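Local coordinates for tryptophane-5-halogenase (PDB 5UAO), which chlorinates a tryptophan at its 5-position during biosynthesis of the lanthipeptide NAI-107, using flavin-adenine dinucleotide, at residues 101-106 and 270-275; 257-262 and 296-301; 278-283 and 310-315. All coordinates share one frame; numbering follows the deposited sequence.

Contact 1 (101-106 and 270-275)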
# COMPACT_ATOMS: atom_id res chain seq x y z
N TRP A 101 -9.95 25.74 -14.92
CA TRP A 101 -10.26 24.76 -13.95
C TRP A 101 -10.67 23.47 -14.62
O TRP A 101 -11.42 23.47 -15.61
CB TRP A 101 -11.37 25.19 -12.98
CG TRP A 101 -10.99 26.32 -12.07
CD1 TRP A 101 -9.74 26.75 -11.72
CD2 TRP A 101 -11.92 27.20 -11.46
NE1 TRP A 101 -9.86 27.89 -10.87
CE2 TRP A 101 -11.18 28.17 -10.72
CE3 TRP A 101 -13.31 27.27 -11.46
CZ2 TRP A 101 -11.81 29.17 -9.94
CZ3 TRP A 101 -13.92 28.25 -10.69
CH2 TRP A 101 -13.16 29.19 -9.95
N LYS A 102 -10.22 22.40 -14.00
CA LYS A 102 -10.52 21.00 -14.47
C LYS A 102 -11.20 20.22 -13.34
O LYS A 102 -10.61 19.98 -12.30
CB LYS A 102 -9.24 20.36 -14.91
CG LYS A 102 -9.41 18.95 -15.41
CD LYS A 102 -8.07 18.22 -15.46
CE LYS A 102 -8.25 16.79 -15.90
NZ LYS A 102 -6.96 16.07 -15.76
N LEU A 103 -12.49 19.95 -13.50
CA LEU A 103 -13.32 19.25 -12.56
C LEU A 103 -13.23 17.75 -12.83
O LEU A 103 -13.63 16.89 -12.00
CB LEU A 103 -14.79 19.68 -12.72
CG LEU A 103 -15.12 21.13 -12.39
CD1 LEU A 103 -16.59 21.41 -12.42
CD2 LEU A 103 -14.57 21.45 -11.03
N GLY A 104 -12.69 17.45 -14.00
CA GLY A 104 -12.49 16.07 -14.43
C GLY A 104 -12.22 15.98 -15.92
O GLY A 104 -11.78 16.94 -16.56
N ILE A 105 -12.42 14.76 -16.45
CA ILE A 105 -12.28 14.49 -17.85
C ILE A 105 -13.64 14.03 -18.41
O ILE A 105 -14.32 13.15 -17.84
CB ILE A 105 -11.25 13.37 -18.12
CG1 ILE A 105 -9.87 13.75 -17.60
CG2 ILE A 105 -11.26 13.03 -19.59
CD1 ILE A 105 -8.81 12.68 -17.62
N ARG A 106 -14.03 14.68 -19.50
CA ARG A 106 -15.11 14.20 -20.32
C ARG A 106 -14.64 13.26 -21.40
O ARG A 106 -14.00 13.68 -22.40
CB ARG A 106 -15.80 15.38 -20.97
CG ARG A 106 -17.07 15.00 -21.71
CD ARG A 106 -17.82 16.18 -22.34
NE ARG A 106 -18.88 15.52 -23.08
CZ ARG A 106 -18.83 15.15 -24.36
NH1 ARG A 106 -17.83 15.51 -25.17
NH2 ARG A 106 -19.83 14.45 -24.85
N LEU A 270 -15.75 28.49 -21.44
CA LEU A 270 -14.61 27.71 -20.92
C LEU A 270 -15.18 26.44 -20.29
O LEU A 270 -15.84 26.49 -19.26
CB LEU A 270 -13.70 28.51 -19.96
CG LEU A 270 -13.34 29.93 -20.36
CD1 LEU A 270 -12.49 30.60 -19.29
CD2 LEU A 270 -12.59 29.94 -21.67
N LYS A 271 -15.02 25.30 -20.98
CA LYS A 271 -15.44 24.02 -20.43
C LYS A 271 -14.62 23.66 -19.16
O LYS A 271 -13.40 23.79 -19.15
CB LYS A 271 -15.31 22.90 -21.49
CG LYS A 271 -16.27 23.06 -22.65
CD LYS A 271 -15.94 22.11 -23.81
CE LYS A 271 -14.66 22.51 -24.54
NZ LYS A 271 -14.76 23.61 -25.50
N PRO A 272 -15.30 23.28 -18.08
CA PRO A 272 -14.61 23.00 -16.80
C PRO A 272 -14.07 21.58 -16.67
O PRO A 272 -14.26 20.91 -15.64
CB PRO A 272 -15.70 23.29 -15.74
CG PRO A 272 -16.97 22.93 -16.43
CD PRO A 272 -16.77 23.40 -17.85
N TYR A 273 -13.36 21.16 -17.70
CA TYR A 273 -12.85 19.85 -17.79
C TYR A 273 -11.95 19.71 -19.05
O TYR A 273 -12.00 20.50 -19.99
CB TYR A 273 -14.02 18.82 -17.80
CG TYR A 273 -15.09 19.13 -18.81
CD1 TYR A 273 -14.89 18.85 -20.19
CD2 TYR A 273 -16.30 19.65 -18.40
CE1 TYR A 273 -15.87 19.18 -21.12
CE2 TYR A 273 -17.29 19.97 -19.30
CZ TYR A 273 -17.09 19.75 -20.63
OH TYR A 273 -18.08 20.05 -21.49
N THR A 274 -11.16 18.65 -19.06
CA THR A 274 -10.43 18.23 -20.23
C THR A 274 -11.37 17.28 -21.00
O THR A 274 -12.12 16.49 -20.37
CB THR A 274 -9.16 17.50 -19.79
OG1 THR A 274 -8.27 18.41 -19.13
CG2 THR A 274 -8.47 16.89 -20.92
N THR A 275 -11.34 17.31 -22.32
CA THR A 275 -12.14 16.36 -23.10
C THR A 275 -11.17 15.37 -23.77
O THR A 275 -10.07 15.77 -24.24
CB THR A 275 -12.98 17.10 -24.16
OG1 THR A 275 -13.84 18.05 -23.51
CG2 THR A 275 -13.84 16.13 -25.01
O HOH W 1 -11.30 24.68 -18.01
O HOH W 2 -6.31 15.92 -18.51
O HOH W 3 -16.13 18.54 -24.97
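The carbonyl oxygen of Thr-274 takes the shortest direct bond between 101-106 and 270-275, Arg-106 N to Thr-274 O at 2.8 Å. The same oxygen also receives a CA-H...O contact from Ile-105 CA at 3.2 Å. One step back, Thr-274 N donates to Gly-104 O at 3.1 Å. Gly-104 O, Thr-274 and Arg-106 N thus form the ladder by which strand 104-108 and strand 274-279 run parallel inside the mixed seven-stranded sheet, Ile-105 pairing with Thr-274 and Arg-106 with Thr-275. Ahead of the pairing the chain bends at Pro-272, the centre of an inverse gamma turn, whose carbonyl accepts Leu-103 N at 2.9 Å. Leu-103 lays CD1 against Pro-272 CB, and the same side chain also packs on helix 144-151.

On the face carrying Ile-105 and Thr-274, the extended chain of Lys-102 passes Thr-274 OG1 with CG, CD and CE, CE coming to 3.6 Å. Lys-102 NZ is held by the carbonyl of Thr-74 and Thr-274 OG1 by His-175 NE2; a water accepting from Lys-102 NZ also reaches Thr-274 OG1 weakly. The Thr-274 side chain is about 7 Å from the bound flavin cofactor. On the face of Arg-106 and Thr-275, the Arg-106 chain runs beside Tyr-273, pointing the same way. With CG anti to N (chi1 -172°) and an extended chain, Arg-106 brings CB to 3.7 Å from Tyr-273 CD1 and CD to the neighbouring CE1, while guanidinium and ring planes stand 52° apart. Lys-271 CB lies over one face of the Tyr-273 ring, near its rim, and the Tyr-273 hydroxyl is bonded to Asp-152. A water donates to Thr-275 OG1 at 2.8 Å and weakly accepts from Arg-106 NH1.

Contact 2 (257-262 and 296-301); sequences DAAVTG and GYVFSS
Ala-258 CB sits over one face of the Phe-299 ring, displaced toward its rim, in a CH-pi contact 3.8 Å from the centroid and 25° off the ring normal. The ring reaches this place because Phe-299 CG lies between the backbone N and the carbonyl carbon (chi1 60°), which folds the phenyl back across the neighbouring strand. Its CE1 then meets Val-260 CG2 at 3.7 Å, the two side chains crossing at a slant, while Val-260 N and Tyr-297 O lie at the ring edge, in its plane. Tyr-297, on the same face, swings away, and its hydroxyl goes to Glu-312 and to Ala-281 N. Helix 306-316 closes over this side, Ala-309 touching the side chains of Tyr-297 and Phe-299 and Ala-310 touching Val-260.

The opposite face carries smaller groups: Ala-259 CB meets Val-298 CG2 at 4.2 Å, and Ala-259 also touches the bound flavin cofactor.

At the strand end, the Asp-257 carboxylate grips Ser-301 twice. OD1 accepts Ser-301 N at 2.7 Å through its syn lone pair, in a nearly straight bond; OD2 accepts Ser-301 OG, also at 2.7 Å, from the syn side and 15° out of the carboxylate plane. Two bonds of this kind hold the carboxylate against rotation and link the residue before strand 258-264 to the loop after strand 293-299.

Between these groups runs the backbone ladder, with Phe-299 N to Ala-258 O at 2.8 Å and reciprocal bonds between Val-260 and Tyr-297. Phe-299 O accepts two amides, Asp-257 N at 3.0 Å and Ala-258 N in a longer bond. Two residues thus face one, the classic beta bulge, here at the end of an antiparallel pair in the mixed sheet that borders the flavin site of this halogenase.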
# COMPACT_ATOMS: atom_id res chain seq x y z
N ASP A 257 2.29 7.10 -30.50
CA ASP A 257 3.64 7.62 -30.44
C ASP A 257 3.82 9.01 -31.00
O ASP A 257 4.97 9.46 -31.15
CB ASP A 257 4.58 6.68 -31.22
CG ASP A 257 4.13 6.46 -32.66
OD1 ASP A 257 3.03 6.89 -33.10
OD2 ASP A 257 4.92 5.87 -33.39
N ALA A 258 2.73 9.68 -31.36
CA ALA A 258 2.79 11.00 -31.97
C ALA A 258 1.55 11.78 -31.62
O ALA A 258 0.52 11.19 -31.34
CB ALA A 258 2.96 10.89 -33.50
N ALA A 259 1.69 13.11 -31.65
CA ALA A 259 0.57 14.01 -31.55
C ALA A 259 0.70 15.21 -32.48
O ALA A 259 1.76 15.85 -32.60
CB ALA A 259 0.45 14.52 -30.12
N VAL A 260 -0.41 15.57 -33.08
CA VAL A 260 -0.52 16.80 -33.84
C VAL A 260 -1.30 17.78 -32.96
O VAL A 260 -2.46 17.55 -32.60
CB VAL A 260 -1.32 16.60 -35.15
CG1 VAL A 260 -1.46 17.94 -35.85
CG2 VAL A 260 -0.60 15.69 -36.10
N THR A 261 -0.71 18.92 -32.70
CA THR A 261 -1.38 19.91 -31.89
C THR A 261 -1.93 21.11 -32.66
O THR A 261 -1.45 21.47 -33.78
CB THR A 261 -0.41 20.44 -30.78
OG1 THR A 261 0.73 21.11 -31.37
CG2 THR A 261 0.03 19.29 -29.91
N GLY A 262 -2.90 21.77 -32.05
CA GLY A 262 -3.46 22.97 -32.67
C GLY A 262 -4.37 23.70 -31.69
O GLY A 262 -4.54 23.24 -30.58
N GLY A 296 -4.95 18.28 -29.11
CA GLY A 296 -3.92 17.39 -29.60
C GLY A 296 -4.44 16.01 -29.94
O GLY A 296 -5.03 15.32 -29.11
N TYR A 297 -4.23 15.62 -31.19
CA TYR A 297 -4.56 14.28 -31.66
C TYR A 297 -3.35 13.38 -31.49
O TYR A 297 -2.33 13.49 -32.18
CB TYR A 297 -4.98 14.36 -33.12
CG TYR A 297 -5.36 13.11 -33.78
CD1 TYR A 297 -5.51 11.91 -33.09
CD2 TYR A 297 -5.72 13.12 -35.14
CE1 TYR A 297 -5.91 10.75 -33.74
CE2 TYR A 297 -6.15 11.98 -35.77
CZ TYR A 297 -6.28 10.82 -35.07
OH TYR A 297 -6.70 9.68 -35.71
N VAL A 298 -3.47 12.57 -30.46
CA VAL A 298 -2.53 11.53 -30.13
C VAL A 298 -2.87 10.30 -30.98
O VAL A 298 -3.98 9.76 -30.92
CB VAL A 298 -2.67 11.18 -28.60
CG1 VAL A 298 -1.89 9.92 -28.23
CG2 VAL A 298 -2.15 12.33 -27.73
N PHE A 299 -1.92 9.83 -31.72
CA PHE A 299 -2.18 8.73 -32.71
C PHE A 299 -1.03 7.74 -32.76
O PHE A 299 0.09 8.08 -32.34
CB PHE A 299 -2.46 9.31 -34.14
CG PHE A 299 -1.36 10.12 -34.74
CD1 PHE A 299 -1.21 11.47 -34.42
CD2 PHE A 299 -0.53 9.60 -35.70
CE1 PHE A 299 -0.21 12.22 -35.02
CE2 PHE A 299 0.50 10.32 -36.27
CZ PHE A 299 0.66 11.65 -35.95
N SER A 300 -1.29 6.55 -33.32
CA SER A 300 -0.25 5.60 -33.76
C SER A 300 0.23 5.91 -35.15
O SER A 300 -0.55 5.80 -36.14
CB SER A 300 -0.80 4.18 -33.82
OG SER A 300 0.20 3.40 -34.50
N SER A 301 1.49 6.29 -35.28
CA SER A 301 2.04 6.63 -36.59
C SER A 301 2.06 5.36 -37.52
O SER A 301 2.04 5.46 -38.75
CB SER A 301 3.43 7.26 -36.48
OG SER A 301 4.32 6.30 -35.99

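Contact 3 (278-283 and 310-315)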
# COMPACT_ATOMS: atom_id res chain seq x y z
N THR A 278 -12.52 10.05 -28.87
CA THR A 278 -12.01 8.91 -29.65
C THR A 278 -11.90 9.36 -31.13
O THR A 278 -12.79 10.04 -31.62
CB THR A 278 -12.93 7.74 -29.54
OG1 THR A 278 -13.05 7.30 -28.19
CG2 THR A 278 -12.42 6.50 -30.33
N MET A 279 -10.80 8.98 -31.79
CA MET A 279 -10.46 9.35 -33.13
C MET A 279 -10.15 8.03 -33.87
O MET A 279 -10.18 6.95 -33.27
CB MET A 279 -9.23 10.27 -33.17
CG MET A 279 -9.36 11.62 -32.41
SD MET A 279 -10.53 12.71 -33.26
CE MET A 279 -9.43 13.44 -34.45
N ASN A 280 -9.94 8.11 -35.17
CA ASN A 280 -9.84 6.86 -35.96
C ASN A 280 -8.61 6.03 -35.62
O ASN A 280 -8.63 4.80 -35.71
CB ASN A 280 -9.86 7.18 -37.46
CG ASN A 280 -11.23 7.70 -37.95
OD1 ASN A 280 -12.24 7.41 -37.35
ND2 ASN A 280 -11.24 8.45 -39.06
N ALA A 281 -7.53 6.71 -35.28
CA ALA A 281 -6.25 6.04 -34.98
C ALA A 281 -5.66 6.52 -33.65
O ALA A 281 -4.42 6.58 -33.50
CB ALA A 281 -5.31 6.35 -36.10
N GLY A 282 -6.52 6.78 -32.64
CA GLY A 282 -6.06 7.32 -31.35
C GLY A 282 -7.14 8.19 -30.75
O GLY A 282 -8.33 7.81 -30.81
N TRP A 283 -6.75 9.34 -30.21
CA TRP A 283 -7.75 10.17 -29.53
C TRP A 283 -7.23 11.60 -29.48
O TRP A 283 -6.02 11.84 -29.61
CB TRP A 283 -8.02 9.61 -28.09
CG TRP A 283 -6.80 9.70 -27.16
CD1 TRP A 283 -5.73 8.86 -27.13
CD2 TRP A 283 -6.47 10.77 -26.25
NE1 TRP A 283 -4.79 9.31 -26.23
CE2 TRP A 283 -5.23 10.47 -25.67
CE3 TRP A 283 -7.18 11.92 -25.79
CZ2 TRP A 283 -4.63 11.29 -24.71
CZ3 TRP A 283 -6.60 12.71 -24.83
CH2 TRP A 283 -5.34 12.39 -24.28
N ALA A 310 -3.61 15.17 -39.13
CA ALA A 310 -3.98 16.57 -39.15
C ALA A 310 -5.25 16.83 -39.97
O ALA A 310 -6.12 17.58 -39.50
CB ALA A 310 -2.83 17.43 -39.60
N ALA A 311 -5.46 16.09 -41.07
CA ALA A 311 -6.67 16.24 -41.88
C ALA A 311 -7.93 15.74 -41.16
O ALA A 311 -9.01 16.35 -41.27
CB ALA A 311 -6.55 15.53 -43.25
N GLU A 312 -7.79 14.61 -40.44
CA GLU A 312 -8.87 14.06 -39.63
C GLU A 312 -9.23 15.06 -38.51
O GLU A 312 -10.39 15.31 -38.22
CB GLU A 312 -8.49 12.73 -39.06
CG GLU A 312 -9.65 12.01 -38.44
CD GLU A 312 -9.23 10.88 -37.54
OE1 GLU A 312 -8.19 10.24 -37.85
OE2 GLU A 312 -10.00 10.55 -36.59
N MET A 313 -8.23 15.58 -37.86
CA MET A 313 -8.46 16.50 -36.75
C MET A 313 -9.26 17.73 -37.23
O MET A 313 -10.15 18.21 -36.52
CB MET A 313 -7.08 16.90 -36.21
CG MET A 313 -7.10 17.78 -35.00
SD MET A 313 -5.40 18.03 -34.40
CE MET A 313 -5.73 18.84 -32.89
N ALA A 314 -8.91 18.26 -38.39
CA ALA A 314 -9.65 19.36 -38.99
C ALA A 314 -11.06 18.95 -39.44
O ALA A 314 -11.99 19.75 -39.35
CB ALA A 314 -8.86 20.04 -40.10
N ARG A 315 -11.27 17.71 -39.85
CA ARG A 315 -12.64 17.29 -40.05
C ARG A 315 -13.44 17.27 -38.77
O ARG A 315 -14.62 17.68 -38.76
CB ARG A 315 -12.74 15.92 -40.75
CG ARG A 315 -12.35 15.98 -42.25
CD ARG A 315 -12.67 14.67 -43.01
NE ARG A 315 -11.97 13.49 -42.45
CZ ARG A 315 -10.70 13.15 -42.75
NH1 ARG A 315 -10.00 13.87 -43.59
NH2 ARG A 315 -10.14 12.06 -42.23
O HOH W 4 -8.51 9.04 -40.22
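Glu-312 reaches from helix 306-316 to the turn at 278-283, its chain extended, with CG anti to the backbone N (chi1 -169°). From CB the chain runs to CG, which passes Asn-280 ND2 at 3.9 Å. CD then lies against the Asn-280 side-chain amide, 3.5 Å from ND2, with amide and carboxylate planes stacked and 26° apart. At the tip, OE2 uses its syn lone pair to accept Asn-280 N at 2.8 Å, in a nearly straight bond of 169°, while Met-279 CB and CE both lie against it from one side. OE1 accepts a hydrogen bond from a water at 2.7 Å, and that water accepts Asn-280 ND2; OE1 is also bonded to the Tyr-297 hydroxyl. The carboxylate is thus buried yet well satisfied. A leucine in its place would probably leave Asn-280 N and the Tyr-297 hydroxyl without their acceptor and let the turn shift. Beside it, the Met-279 chain, bent at chi2 and chi3, brings CE to 3.9 Å from Met-313 CA on the helix. The motif is a beta hairpin of strands 274-279 and 282-288, whose turn amide is bonded by a glutamate of the helix packed on the sheet.

In the fold
All three contacts are mostly buried and reach the same mixed sheet. Contact 1 lies nearest the chain's centre, contact 2 farther out and contact 3 farthest. The first two are strand pairings, parallel in contact 1 and antiparallel in contact 2, whereas contact 3 joins a strand connection to a helix through a carboxylate and buries far less surface. Contacts 1 and 3 share strand 274-279, at its start and its end, with centres about 20 Å apart. Contacts 2 and 3 touch directly, through a polar side-chain bond and through the neighbouring strands 282-288 and 293-299. Contact 2 meets the flavin, while contact 3 stands back from it.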